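Local coordinates for protein putative Phosphoglycerate mutase (Plasmodium falciparum, PDB 3EOZ) that probably acts as a protein serine/threonine phosphatase of the histidine phosphatase superfamily, a PGAM5-like member of the phosphoglycerate mutase family, at residues Lys133-Tyr138 with Cys164-Ile169; Asp99-Glu104 with Asn128-Lys133; Gln52-Gly57 with Ser88-Asp93. All blocks are in the same frame, centred on the assembly; numbering follows the deposited sequence.

In the fold
Contacts 1 and 2 are neighbours and share helix 114-139, with Lys133 common to both. Their centres lie 11 Å apart. Two probable hydrogen bonds join them: Tyr138 OH to Asp99 OD2 at 2.5 Å, and Arg165 NH1 to Asn132 OD1 at 2.7 Å. Contact 1 holds a phosphate ion, probably from the crystallisation liquor, and reaches the second subunit through residues 164-169. Contact 3 lies across the chain's centre from both, where helix 49-64 meets the loop before strand 95-98. Its centre is 25 Å from that of contact 1 and 24 Å from that of contact 2. The same strand 95-98 leads into the loop of contact 2.

Contact 1: residues Lys133-Tyr138 with Cys164-Ile169. With PO4 (phosphate ion), chain D.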
ATOM      1  N   LYS B 133      -5.871   9.895  23.586  1.00 36.93           N
ATOM      2  CA  LYS B 133      -5.198  10.894  24.377  1.00 36.90           C
ATOM      3  C   LYS B 133      -3.746  11.081  23.908  1.00 36.55           C
ATOM      4  O   LYS B 133      -3.293  12.203  23.791  1.00 36.20           O
ATOM      5  CB  LYS B 133      -5.258  10.513  25.862  1.00 36.87           C
ATOM      6  CG  LYS B 133      -4.606  11.535  26.819  1.00 39.08           C
ATOM      7  CD  LYS B 133      -5.113  12.953  26.586  1.00 41.44           C
ATOM      8  CE  LYS B 133      -4.616  13.945  27.648  1.00 43.53           C
ATOM      9  NZ  LYS B 133      -3.190  14.312  27.473  1.00 43.18           N
ATOM     10  N   ALA B 134      -3.038   9.991  23.638  1.00 36.32           N
ATOM     11  CA  ALA B 134      -1.680  10.082  23.118  1.00 37.13           C
ATOM     12  C   ALA B 134      -1.660  10.722  21.733  1.00 37.69           C
ATOM     13  O   ALA B 134      -0.782  11.544  21.428  1.00 37.71           O
ATOM     14  CB  ALA B 134      -1.028   8.706  23.057  1.00 36.78           C
ATOM     15  N   TYR B 135      -2.617  10.333  20.890  1.00 38.04           N
ATOM     16  CA  TYR B 135      -2.694  10.862  19.535  1.00 38.19           C
ATOM     17  C   TYR B 135      -2.798  12.378  19.570  1.00 37.97           C
ATOM     18  O   TYR B 135      -2.095  13.069  18.860  1.00 38.22           O
ATOM     19  CB  TYR B 135      -3.896  10.266  18.774  1.00 38.63           C
ATOM     20  CG  TYR B 135      -4.024  10.821  17.380  1.00 37.83           C
ATOM     21  CD1 TYR B 135      -3.105  10.479  16.398  1.00 38.80           C
ATOM     22  CD2 TYR B 135      -5.037  11.720  17.057  1.00 37.57           C
ATOM     23  CE1 TYR B 135      -3.207  11.008  15.111  1.00 40.78           C
ATOM     24  CE2 TYR B 135      -5.147  12.256  15.778  1.00 37.89           C
ATOM     25  CZ  TYR B 135      -4.233  11.899  14.811  1.00 38.99           C
ATOM     26  OH  TYR B 135      -4.321  12.422  13.547  1.00 39.20           O
ATOM     27  N   GLU B 136      -3.683  12.889  20.412  1.00 37.99           N
ATOM     28  CA  GLU B 136      -3.831  14.337  20.584  1.00 38.02           C
ATOM     29  C   GLU B 136      -2.604  14.995  21.209  1.00 37.53           C
ATOM     30  O   GLU B 136      -2.256  16.114  20.841  1.00 36.94           O
ATOM     31  CB  GLU B 136      -5.041  14.640  21.440  1.00 38.01           C
ATOM     32  CG  GLU B 136      -6.334  14.179  20.783  1.00 40.72           C
ATOM     33  CD  GLU B 136      -7.570  14.564  21.555  1.00 43.26           C
ATOM     34  OE1 GLU B 136      -7.445  14.996  22.722  1.00 45.63           O
ATOM     35  OE2 GLU B 136      -8.676  14.437  20.980  1.00 47.22           O
ATOM     36  N   THR B 137      -1.980  14.318  22.170  1.00 37.22           N
ATOM     37  CA  THR B 137      -0.798  14.853  22.785  1.00 37.28           C
ATOM     38  C   THR B 137       0.253  15.092  21.710  1.00 38.03           C
ATOM     39  O   THR B 137       0.766  16.195  21.585  1.00 38.26           O
ATOM     40  CB  THR B 137      -0.220  13.919  23.828  1.00 37.64           C
ATOM     41  OG1 THR B 137      -1.158  13.754  24.890  1.00 35.13           O
ATOM     42  CG2 THR B 137       1.149  14.466  24.359  1.00 34.97           C
ATOM     43  N   TYR B 138       0.532  14.074  20.906  1.00 38.14           N
ATOM     44  CA  TYR B 138       1.674  14.119  20.020  1.00 38.43           C
ATOM     45  C   TYR B 138       1.333  14.703  18.665  1.00 39.04           C
ATOM     46  O   TYR B 138       2.216  15.226  17.985  1.00 38.09           O
ATOM     47  CB  TYR B 138       2.317  12.732  19.933  1.00 38.71           C
ATOM     48  CG  TYR B 138       2.737  12.228  21.304  1.00 39.03           C
ATOM     49  CD1 TYR B 138       3.825  12.797  21.973  1.00 40.56           C
ATOM     50  CD2 TYR B 138       2.035  11.220  21.942  1.00 39.39           C
ATOM     51  CE1 TYR B 138       4.213  12.356  23.244  1.00 41.27           C
ATOM     52  CE2 TYR B 138       2.404  10.772  23.203  1.00 41.66           C
ATOM     53  CZ  TYR B 138       3.508  11.344  23.856  1.00 42.60           C
ATOM     54  OH  TYR B 138       3.882  10.902  25.110  1.00 41.35           O
ATOM     55  N   CYS B 164      -2.469   5.579  10.424  1.00 33.82           N
ATOM     56  CA  CYS B 164      -3.767   5.326   9.775  1.00 34.35           C
ATOM     57  C   CYS B 164      -4.681   6.529   9.982  1.00 34.42           C
ATOM     58  O   CYS B 164      -5.360   6.998   9.052  1.00 33.88           O
ATOM     59  CB  CYS B 164      -4.446   4.045  10.302  1.00 33.78           C
ATOM     60  SG  CYS B 164      -3.719   2.521   9.664  1.00 34.46           S
ATOM     61  N   ARG B 165      -4.666   7.036  11.209  1.00 34.86           N
ATOM     62  CA  ARG B 165      -5.514   8.153  11.580  1.00 35.54           C
ATOM     63  C   ARG B 165      -5.000   9.485  10.984  1.00 35.60           C
ATOM     64  O   ARG B 165      -5.746  10.187  10.304  1.00 35.99           O
ATOM     65  CB  ARG B 165      -5.635   8.203  13.094  1.00 35.68           C
ATOM     66  CG  ARG B 165      -6.483   9.322  13.567  1.00 37.64           C
ATOM     67  CD  ARG B 165      -6.841   9.203  15.044  1.00 38.80           C
ATOM     68  NE  ARG B 165      -7.587  10.403  15.439  1.00 39.36           N
ATOM     69  CZ  ARG B 165      -8.030  10.648  16.662  1.00 39.57           C
ATOM     70  NH1 ARG B 165      -7.809   9.782  17.643  1.00 40.75           N
ATOM     71  NH2 ARG B 165      -8.670  11.780  16.907  1.00 40.64           N
ATOM     72  N   ALA B 166      -3.724   9.805  11.172  1.00 34.95           N
ATOM     73  CA  ALA B 166      -3.195  11.094  10.686  1.00 34.31           C
ATOM     74  C   ALA B 166      -3.226  11.209   9.167  1.00 33.83           C
ATOM     75  O   ALA B 166      -3.480  12.286   8.615  1.00 33.24           O
ATOM     76  CB  ALA B 166      -1.739  11.336  11.215  1.00 33.79           C
ATOM     77  N   LEU B 167      -2.933  10.109   8.481  1.00 33.83           N
ATOM     78  CA  LEU B 167      -2.821  10.151   7.024  1.00 33.12           C
ATOM     79  C   LEU B 167      -4.098   9.662   6.344  1.00 32.26           C
ATOM     80  O   LEU B 167      -4.178   9.647   5.121  1.00 31.61           O
ATOM     81  CB  LEU B 167      -1.608   9.363   6.554  1.00 33.10           C
ATOM     82  CG  LEU B 167      -0.299   9.806   7.204  1.00 32.43           C
ATOM     83  CD1 LEU B 167       0.800   8.905   6.764  1.00 31.92           C
ATOM     84  CD2 LEU B 167       0.026  11.274   6.880  1.00 31.84           C
ATOM     85  N   GLN B 168      -5.105   9.317   7.140  1.00 31.59           N
ATOM     86  CA  GLN B 168      -6.386   8.820   6.594  1.00 31.33           C
ATOM     87  C   GLN B 168      -6.154   7.686   5.629  1.00 30.41           C
ATOM     88  O   GLN B 168      -6.614   7.732   4.504  1.00 29.91           O
ATOM     89  CB  GLN B 168      -7.137   9.934   5.868  1.00 31.40           C
ATOM     90  CG  GLN B 168      -7.306  11.220   6.652  1.00 33.07           C
ATOM     91  CD  GLN B 168      -7.846  12.326   5.762  1.00 35.87           C
ATOM     92  OE1 GLN B 168      -9.033  12.320   5.404  1.00 39.54           O
ATOM     93  NE2 GLN B 168      -6.975  13.272   5.381  1.00 34.57           N
ATOM     94  N   ILE B 169      -5.393   6.695   6.060  1.00 30.26           N
ATOM     95  CA  ILE B 169      -5.009   5.604   5.193  1.00 30.42           C
ATOM     96  C   ILE B 169      -6.217   4.733   4.898  1.00 30.96           C
ATOM     97  O   ILE B 169      -6.959   4.382   5.805  1.00 30.52           O
ATOM     98  CB  ILE B 169      -3.960   4.699   5.858  1.00 30.84           C
ATOM     99  CG1 ILE B 169      -2.631   5.485   6.054  1.00 30.55           C
ATOM    100  CG2 ILE B 169      -3.813   3.410   5.040  1.00 28.53           C
ATOM    101  CD1 ILE B 169      -1.521   4.714   6.808  1.00 29.94           C
TER
HETATM  102  P   PO4 D 215      -8.037  13.373  12.985  1.00 74.29           P
HETATM  103  O1  PO4 D 215      -8.925  13.682  11.797  1.00 75.67           O
HETATM  104  O2  PO4 D 215      -6.612  13.802  12.679  1.00 71.17           O
HETATM  105  O3  PO4 D 215      -8.549  14.147  14.172  1.00 74.99           O
HETATM  106  O4  PO4 D 215      -8.165  11.901  13.307  1.00 73.20           O
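Arg165 lies over one face of the Tyr135 ring. Its CD stands 3.6 Å from the ring centroid, almost over the ring centre, in a CH-pi contact. The guanidinium continues over the CD2-CE2 side of the ring, with NE 3.1 Å from Tyr135 CE2 and the two planes 24° apart. Both side chains have CG anti to the backbone N (Tyr135 chi1 179°), which points them at the other helix. The Arg165 chain is extended from CG to NE. At the far end Tyr135 OH packs on Ala166, 3.6 Å from its CB.

A phosphate ion is held by both side chains. Tyr135 OH donates to PO4 O2 at 2.8 Å, near the ring plane. Arg165 NE donates to PO4 O4 at 2.7 Å in a nearly straight bond of 166°. The ion lies at the guanidinium edge, while the ring lies against one of its faces.

Further out, Arg165 NH1 bonds to Asn132 OD1 and Tyr161 OH, which hold the NH1 end of the guanidinium. Phe139 stacks with Tyr135. The helix of Arg165 then ends in a Schellman motif at Gln168. The contact is helix-helix packing between 114-139 and 156-166 within the histidine phosphatase fold.

Contact 2: residues Asp99-Glu104 with Asn128-Lys133; sequences DPNLNE and NKRINK
Asn101 lays its side-chain amide against helix 114-139, between Arg130 and Lys133, which lie three residues apart on that helix. The two ends of the amide meet different partners. The OD1 end faces Arg130 and lies 3.5 Å from its CG. The ND2 end faces Lys133 and lies 3.3 Å from its CG. Both contacts are made with methylene carbons, and no hydrogen bond crosses between the segments. Asn101 CG stands beside its own backbone N (chi1 -74°), which carries the amide to the helix surface. There its CB also comes within 3.6 Å of Arg130 O.

The side chains of Asn101 and Arg130 cross at about a right angle. The amide and guanidinium planes are 41° apart, but they do not stack. Arg130 touches with the base of its chain, bends at chi3 and leads its charged end away to a salt bridge with Glu126. Lys133 likewise touches through its first carbons, and its NZ lies beyond the contact. The Ile131 contact is looser, with CD1 4.2 Å from Asn101 O.

The loop is shaped by its own bonds. Asp99 OD1 accepts from Asn101 N at 2.8 Å, an Asx turn. The N-H comes from above the carboxylate plane and the bond is bent, 139° at the hydrogen. Asp99 O receives Leu102 N at 2.9 Å in the short 3-10 segment 100-102. Asp99 OD2 is taken by Tyr138 OH, which ties the loop to the same helix further along, beyond Lys133.

This is a surface contact. The 99-104 loop leaves strand 95-98, an outermost strand of the sheet within this chain, and runs over helix 114-139. Helix 156-166 lies against both: Leu102 packs on its Phe162, Ile131 on its Val158 and Tyr161.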
ATOM      1  N   ASP B  99       5.274   7.784  29.162  1.00 47.83           N
ATOM      2  CA  ASP B  99       3.862   8.067  28.915  1.00 46.96           C
ATOM      3  C   ASP B  99       3.139   6.736  28.821  1.00 47.03           C
ATOM      4  O   ASP B  99       3.210   6.066  27.796  1.00 46.97           O
ATOM      5  CB  ASP B  99       3.670   8.872  27.624  1.00 46.39           C
ATOM      6  CG  ASP B  99       2.218   9.269  27.379  1.00 45.06           C
ATOM      7  OD1 ASP B  99       1.341   8.805  28.134  1.00 41.35           O
ATOM      8  OD2 ASP B  99       1.951  10.052  26.427  1.00 42.72           O
ATOM      9  N   PRO B 100       2.453   6.333  29.902  1.00 46.81           N
ATOM     10  CA  PRO B 100       1.677   5.094  29.859  1.00 46.56           C
ATOM     11  C   PRO B 100       0.596   5.054  28.761  1.00 45.69           C
ATOM     12  O   PRO B 100       0.157   3.969  28.390  1.00 45.35           O
ATOM     13  CB  PRO B 100       1.032   5.017  31.259  1.00 46.41           C
ATOM     14  CG  PRO B 100       1.235   6.303  31.881  1.00 46.51           C
ATOM     15  CD  PRO B 100       2.410   6.955  31.235  1.00 47.03           C
ATOM     16  N   ASN B 101       0.180   6.219  28.260  1.00 45.07           N
ATOM     17  CA  ASN B 101      -0.731   6.297  27.105  1.00 44.34           C
ATOM     18  C   ASN B 101      -0.148   5.724  25.793  1.00 44.27           C
ATOM     19  O   ASN B 101      -0.917   5.345  24.908  1.00 43.69           O
ATOM     20  CB  ASN B 101      -1.218   7.736  26.892  1.00 44.03           C
ATOM     21  CG  ASN B 101      -2.242   8.171  27.929  1.00 42.65           C
ATOM     22  OD1 ASN B 101      -2.930   7.340  28.523  1.00 41.15           O
ATOM     23  ND2 ASN B 101      -2.383   9.475  28.107  1.00 37.11           N
ATOM     24  N   LEU B 102       1.190   5.647  25.694  1.00 44.28           N
ATOM     25  CA  LEU B 102       1.890   4.986  24.590  1.00 44.34           C
ATOM     26  C   LEU B 102       1.951   3.456  24.708  1.00 45.76           C
ATOM     27  O   LEU B 102       2.492   2.788  23.828  1.00 45.60           O
ATOM     28  CB  LEU B 102       3.331   5.519  24.472  1.00 44.11           C
ATOM     29  CG  LEU B 102       3.564   6.932  23.936  1.00 42.58           C
ATOM     30  CD1 LEU B 102       5.009   7.285  24.058  1.00 40.73           C
ATOM     31  CD2 LEU B 102       3.098   7.093  22.468  1.00 39.36           C
ATOM     32  N   ASN B 103       1.412   2.894  25.786  1.00 47.82           N
ATOM     33  CA  ASN B 103       1.394   1.437  25.968  1.00 49.46           C
ATOM     34  C   ASN B 103       0.651   0.719  24.862  1.00 51.40           C
ATOM     35  O   ASN B 103      -0.470   1.092  24.518  1.00 52.08           O
ATOM     36  CB  ASN B 103       0.722   1.055  27.284  1.00 49.24           C
ATOM     37  CG  ASN B 103       1.601   1.313  28.497  1.00 49.58           C
ATOM     38  OD1 ASN B 103       2.695   1.882  28.399  1.00 51.61           O
ATOM     39  ND2 ASN B 103       1.122   0.889  29.652  1.00 47.86           N
ATOM     40  N   GLU B 104       1.274  -0.332  24.337  1.00 53.62           N
ATOM     41  CA  GLU B 104       0.682  -1.203  23.319  1.00 55.34           C
ATOM     42  C   GLU B 104      -0.615  -1.851  23.753  1.00 56.41           C
ATOM     43  O   GLU B 104      -1.461  -2.165  22.915  1.00 57.09           O
ATOM     44  CB  GLU B 104       1.647  -2.339  23.016  1.00 55.98           C
ATOM     45  CG  GLU B 104       1.773  -3.315  24.190  1.00 58.32           C
ATOM     46  CD  GLU B 104       3.068  -4.071  24.192  1.00 62.16           C
ATOM     47  OE1 GLU B 104       4.108  -3.449  23.860  1.00 64.01           O
ATOM     48  OE2 GLU B 104       3.043  -5.281  24.541  1.00 64.59           O
ATOM     49  N   ASN B 128      -9.010   2.744  24.222  1.00 45.98           N
ATOM     50  CA  ASN B 128      -9.368   3.748  23.252  1.00 44.96           C
ATOM     51  C   ASN B 128      -9.138   5.177  23.739  1.00 43.74           C
ATOM     52  O   ASN B 128      -8.540   5.982  23.027  1.00 42.24           O
ATOM     53  CB  ASN B 128     -10.814   3.578  22.843  1.00 45.21           C
ATOM     54  CG  ASN B 128     -10.985   3.639  21.374  1.00 46.41           C
ATOM     55  OD1 ASN B 128     -11.411   4.644  20.835  1.00 46.87           O
ATOM     56  ND2 ASN B 128     -10.615   2.565  20.698  1.00 51.77           N
ATOM     57  N   LYS B 129      -9.602   5.481  24.950  1.00 42.64           N
ATOM     58  CA  LYS B 129      -9.380   6.811  25.514  1.00 42.38           C
ATOM     59  C   LYS B 129      -7.875   7.117  25.663  1.00 41.93           C
ATOM     60  O   LYS B 129      -7.449   8.249  25.473  1.00 41.21           O
ATOM     61  CB  LYS B 129     -10.099   6.988  26.845  1.00 41.97           C
ATOM     62  N   ARG B 130      -7.090   6.090  25.961  1.00 41.51           N
ATOM     63  CA  ARG B 130      -5.661   6.248  26.175  1.00 41.66           C
ATOM     64  C   ARG B 130      -4.903   6.551  24.898  1.00 40.76           C
ATOM     65  O   ARG B 130      -4.139   7.509  24.848  1.00 40.52           O
ATOM     66  CB  ARG B 130      -5.066   4.991  26.811  1.00 42.23           C
ATOM     67  CG  ARG B 130      -5.330   4.855  28.294  1.00 44.17           C
ATOM     68  CD  ARG B 130      -4.685   3.587  28.822  1.00 49.62           C
ATOM     69  NE  ARG B 130      -5.654   2.765  29.551  1.00 55.25           N
ATOM     70  CZ  ARG B 130      -6.041   2.962  30.819  1.00 59.24           C
ATOM     71  NH1 ARG B 130      -6.948   2.151  31.365  1.00 60.93           N
ATOM     72  NH2 ARG B 130      -5.541   3.956  31.553  1.00 60.65           N
ATOM     73  N   ILE B 131      -5.104   5.717  23.879  1.00 39.97           N
ATOM     74  CA  ILE B 131      -4.449   5.915  22.594  1.00 39.27           C
ATOM     75  C   ILE B 131      -4.916   7.229  21.919  1.00 38.61           C
ATOM     76  O   ILE B 131      -4.094   7.965  21.302  1.00 37.92           O
ATOM     77  CB  ILE B 131      -4.611   4.671  21.675  1.00 39.49           C
ATOM     78  CG1 ILE B 131      -3.606   4.716  20.519  1.00 40.11           C
ATOM     79  CG2 ILE B 131      -6.026   4.542  21.144  1.00 39.22           C
ATOM     80  CD1 ILE B 131      -2.153   4.650  20.964  1.00 40.86           C
ATOM     81  N   ASN B 132      -6.205   7.543  22.070  1.00 37.24           N
ATOM     82  CA  ASN B 132      -6.730   8.816  21.596  1.00 37.50           C
ATOM     83  C   ASN B 132      -6.076  10.016  22.278  1.00 37.21           C
ATOM     84  O   ASN B 132      -5.798  11.021  21.633  1.00 36.97           O
ATOM     85  CB  ASN B 132      -8.235   8.931  21.803  1.00 37.43           C
ATOM     86  CG  ASN B 132      -8.799  10.189  21.172  1.00 39.07           C
ATOM     87  OD1 ASN B 132      -9.021  10.235  19.961  1.00 40.89           O
ATOM     88  ND2 ASN B 132      -9.015  11.224  21.979  1.00 40.20           N
ATOM     89  N   LYS B 133      -5.871   9.895  23.586  1.00 36.93           N
ATOM     90  CA  LYS B 133      -5.198  10.894  24.377  1.00 36.90           C
ATOM     91  C   LYS B 133      -3.746  11.081  23.908  1.00 36.55           C
ATOM     92  O   LYS B 133      -3.293  12.203  23.791  1.00 36.20           O
ATOM     93  CB  LYS B 133      -5.258  10.513  25.862  1.00 36.87           C
ATOM     94  CG  LYS B 133      -4.606  11.535  26.819  1.00 39.08           C
ATOM     95  CD  LYS B 133      -5.113  12.953  26.586  1.00 41.44           C
ATOM     96  CE  LYS B 133      -4.616  13.945  27.648  1.00 43.53           C
ATOM     97  NZ  LYS B 133      -3.190  14.312  27.473  1.00 43.18           N
TER

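Contact 3: residues Gln52-Gly57 with Ser88-Asp93; sequences QADITG and SKYFPD
Tyr90 turns its CG beside the backbone N (chi1 -59°), and Asp54 carries its carboxylate anti to the backbone N (chi1 -157°). These torsions bring the Tyr90 ring against helix 49-64 over the turn from Gly57 back to Asp54. Tyr90 lies in a type I beta turn, Ser88 to Phe91, which starts at the last residue of helix 78-88 in the histidine phosphatase fold. Phe91 N closes that turn with a 2.7 Å bond to Ser88 O.

One face of the ring rests on Gly57. Gly57 C lies 3.7 Å above the ring plane, offset toward the rim. Gly57 CA makes a CH-pi contact over the face, 4.2 Å from the ring centroid. Glycine has no side chain, so the ring settles directly on the helix backbone. The Asp54 carboxylate comes to the ring edge, its plane turned 72° from that of the ring. Asp54 OD2 is modelled too close to Tyr90 OH, so any bond there is doubtful.

Around the contact, Tyr90 also touches Lys58 and Lys61, and Phe91 packs on Leu60 and Leu64. Within the helix, Thr56 OG1 bonds back to Gln52 O at 2.8 Å, reaching it from above the carbonyl plane.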
ATOM      1  N   GLN B  52      19.486  -2.310  15.922  1.00 66.45           N
ATOM      2  CA  GLN B  52      18.479  -1.495  15.239  1.00 65.68           C
ATOM      3  C   GLN B  52      18.445  -0.153  15.935  1.00 64.61           C
ATOM      4  O   GLN B  52      18.707   0.896  15.320  1.00 64.16           O
ATOM      5  CB  GLN B  52      17.059  -2.103  15.295  1.00 65.89           C
ATOM      6  CG  GLN B  52      16.922  -3.599  15.076  1.00 66.38           C
ATOM      7  CD  GLN B  52      17.153  -4.000  13.654  1.00 67.49           C
ATOM      8  OE1 GLN B  52      16.310  -4.666  13.045  1.00 68.97           O
ATOM      9  NE2 GLN B  52      18.296  -3.599  13.100  1.00 67.80           N
ATOM     10  N   ALA B  53      18.147  -0.219  17.236  1.00 63.42           N
ATOM     11  CA  ALA B  53      17.970   0.961  18.070  1.00 62.83           C
ATOM     12  C   ALA B  53      19.163   1.878  17.912  1.00 62.17           C
ATOM     13  O   ALA B  53      19.016   3.093  17.739  1.00 61.75           O
ATOM     14  CB  ALA B  53      17.781   0.563  19.527  1.00 62.69           C
ATOM     15  N   ASP B  54      20.345   1.276  17.912  1.00 61.68           N
ATOM     16  CA  ASP B  54      21.567   2.042  17.848  1.00 61.51           C
ATOM     17  C   ASP B  54      21.820   2.664  16.480  1.00 60.67           C
ATOM     18  O   ASP B  54      22.229   3.822  16.399  1.00 61.03           O
ATOM     19  CB  ASP B  54      22.760   1.196  18.291  1.00 62.04           C
ATOM     20  CG  ASP B  54      23.895   2.046  18.770  1.00 62.60           C
ATOM     21  OD1 ASP B  54      23.991   2.273  19.998  1.00 63.08           O
ATOM     22  OD2 ASP B  54      24.637   2.545  17.899  1.00 63.53           O
ATOM     23  N   ILE B  55      21.573   1.919  15.404  1.00 59.75           N
ATOM     24  CA  ILE B  55      21.653   2.512  14.059  1.00 58.97           C
ATOM     25  C   ILE B  55      20.601   3.606  13.864  1.00 57.72           C
ATOM     26  O   ILE B  55      20.894   4.654  13.277  1.00 57.09           O
ATOM     27  CB  ILE B  55      21.580   1.446  12.925  1.00 59.35           C
ATOM     28  CG1 ILE B  55      22.992   0.981  12.558  1.00 60.21           C
ATOM     29  CG2 ILE B  55      20.952   2.025  11.668  1.00 59.51           C
ATOM     30  CD1 ILE B  55      23.934   2.149  12.087  1.00 61.45           C
ATOM     31  N   THR B  56      19.389   3.364  14.373  1.00 56.46           N
ATOM     32  CA  THR B  56      18.333   4.390  14.376  1.00 55.83           C
ATOM     33  C   THR B  56      18.811   5.665  15.063  1.00 55.06           C
ATOM     34  O   THR B  56      18.696   6.764  14.507  1.00 54.59           O
ATOM     35  CB  THR B  56      17.061   3.922  15.120  1.00 55.64           C
ATOM     36  OG1 THR B  56      16.664   2.628  14.658  1.00 55.82           O
ATOM     37  CG2 THR B  56      15.933   4.906  14.919  1.00 55.35           C
ATOM     38  N   GLY B  57      19.335   5.501  16.282  1.00 54.57           N
ATOM     39  CA  GLY B  57      19.884   6.616  17.062  1.00 54.09           C
ATOM     40  C   GLY B  57      20.909   7.404  16.272  1.00 53.59           C
ATOM     41  O   GLY B  57      20.855   8.635  16.223  1.00 53.06           O
ATOM     42  N   SER B  88      18.972   7.749  23.759  1.00 55.02           N
ATOM     43  CA  SER B  88      19.541   8.786  24.664  1.00 55.97           C
ATOM     44  C   SER B  88      20.988   9.139  24.367  1.00 56.33           C
ATOM     45  O   SER B  88      21.333  10.307  24.218  1.00 56.30           O
ATOM     46  CB  SER B  88      19.518   8.338  26.129  1.00 55.79           C
ATOM     47  OG  SER B  88      18.223   7.962  26.540  1.00 57.46           O
ATOM     48  N   LYS B  89      21.827   8.113  24.289  1.00 57.23           N
ATOM     49  CA  LYS B  89      23.248   8.288  23.989  1.00 57.81           C
ATOM     50  C   LYS B  89      23.514   9.345  22.925  1.00 58.08           C
ATOM     51  O   LYS B  89      24.483  10.089  23.044  1.00 59.02           O
ATOM     52  CB  LYS B  89      23.873   6.962  23.546  1.00 57.98           C
ATOM     53  N   TYR B  90      22.666   9.434  21.901  1.00 57.80           N
ATOM     54  CA  TYR B  90      22.923  10.357  20.783  1.00 57.68           C
ATOM     55  C   TYR B  90      22.404  11.778  21.054  1.00 57.82           C
ATOM     56  O   TYR B  90      22.738  12.730  20.338  1.00 57.21           O
ATOM     57  CB  TYR B  90      22.364   9.760  19.481  1.00 57.70           C
ATOM     58  CG  TYR B  90      22.996   8.411  19.174  1.00 57.41           C
ATOM     59  CD1 TYR B  90      24.114   8.314  18.348  1.00 58.29           C
ATOM     60  CD2 TYR B  90      22.512   7.248  19.752  1.00 57.64           C
ATOM     61  CE1 TYR B  90      24.724   7.081  18.096  1.00 58.28           C
ATOM     62  CE2 TYR B  90      23.104   6.019  19.504  1.00 58.09           C
ATOM     63  CZ  TYR B  90      24.212   5.941  18.678  1.00 58.63           C
ATOM     64  OH  TYR B  90      24.801   4.718  18.439  1.00 57.80           O
ATOM     65  N   PHE B  91      21.581  11.909  22.093  1.00 58.27           N
ATOM     66  CA  PHE B  91      21.060  13.205  22.543  1.00 58.62           C
ATOM     67  C   PHE B  91      21.148  13.236  24.083  1.00 59.16           C
ATOM     68  O   PHE B  91      20.136  13.061  24.790  1.00 59.37           O
ATOM     69  CB  PHE B  91      19.609  13.429  22.056  1.00 58.56           C
ATOM     70  CG  PHE B  91      19.405  13.187  20.575  1.00 57.34           C
ATOM     71  CD1 PHE B  91      19.451  14.238  19.669  1.00 57.06           C
ATOM     72  CD2 PHE B  91      19.161  11.907  20.096  1.00 56.28           C
ATOM     73  CE1 PHE B  91      19.263  14.015  18.306  1.00 56.20           C
ATOM     74  CE2 PHE B  91      18.976  11.679  18.747  1.00 55.85           C
ATOM     75  CZ  PHE B  91      19.029  12.735  17.849  1.00 55.76           C
ATOM     76  N   PRO B  92      22.371  13.448  24.616  1.00 59.70           N
ATOM     77  CA  PRO B  92      22.574  13.362  26.071  1.00 59.52           C
ATOM     78  C   PRO B  92      21.808  14.445  26.838  1.00 59.19           C
ATOM     79  O   PRO B  92      21.401  14.216  27.977  1.00 59.25           O
ATOM     80  CB  PRO B  92      24.089  13.547  26.231  1.00 59.55           C
ATOM     81  CG  PRO B  92      24.669  13.532  24.822  1.00 59.70           C
ATOM     82  CD  PRO B  92      23.572  13.972  23.934  1.00 59.81           C
ATOM     83  N   ASP B  93      21.583  15.591  26.192  1.00 58.59           N
ATOM     84  CA  ASP B  93      20.839  16.698  26.789  1.00 58.21           C
ATOM     85  C   ASP B  93      19.311  16.498  26.833  1.00 57.94           C
ATOM     86  O   ASP B  93      18.585  17.369  27.321  1.00 57.97           O
ATOM     87  CB  ASP B  93      21.157  17.994  26.030  1.00 58.11           C
TER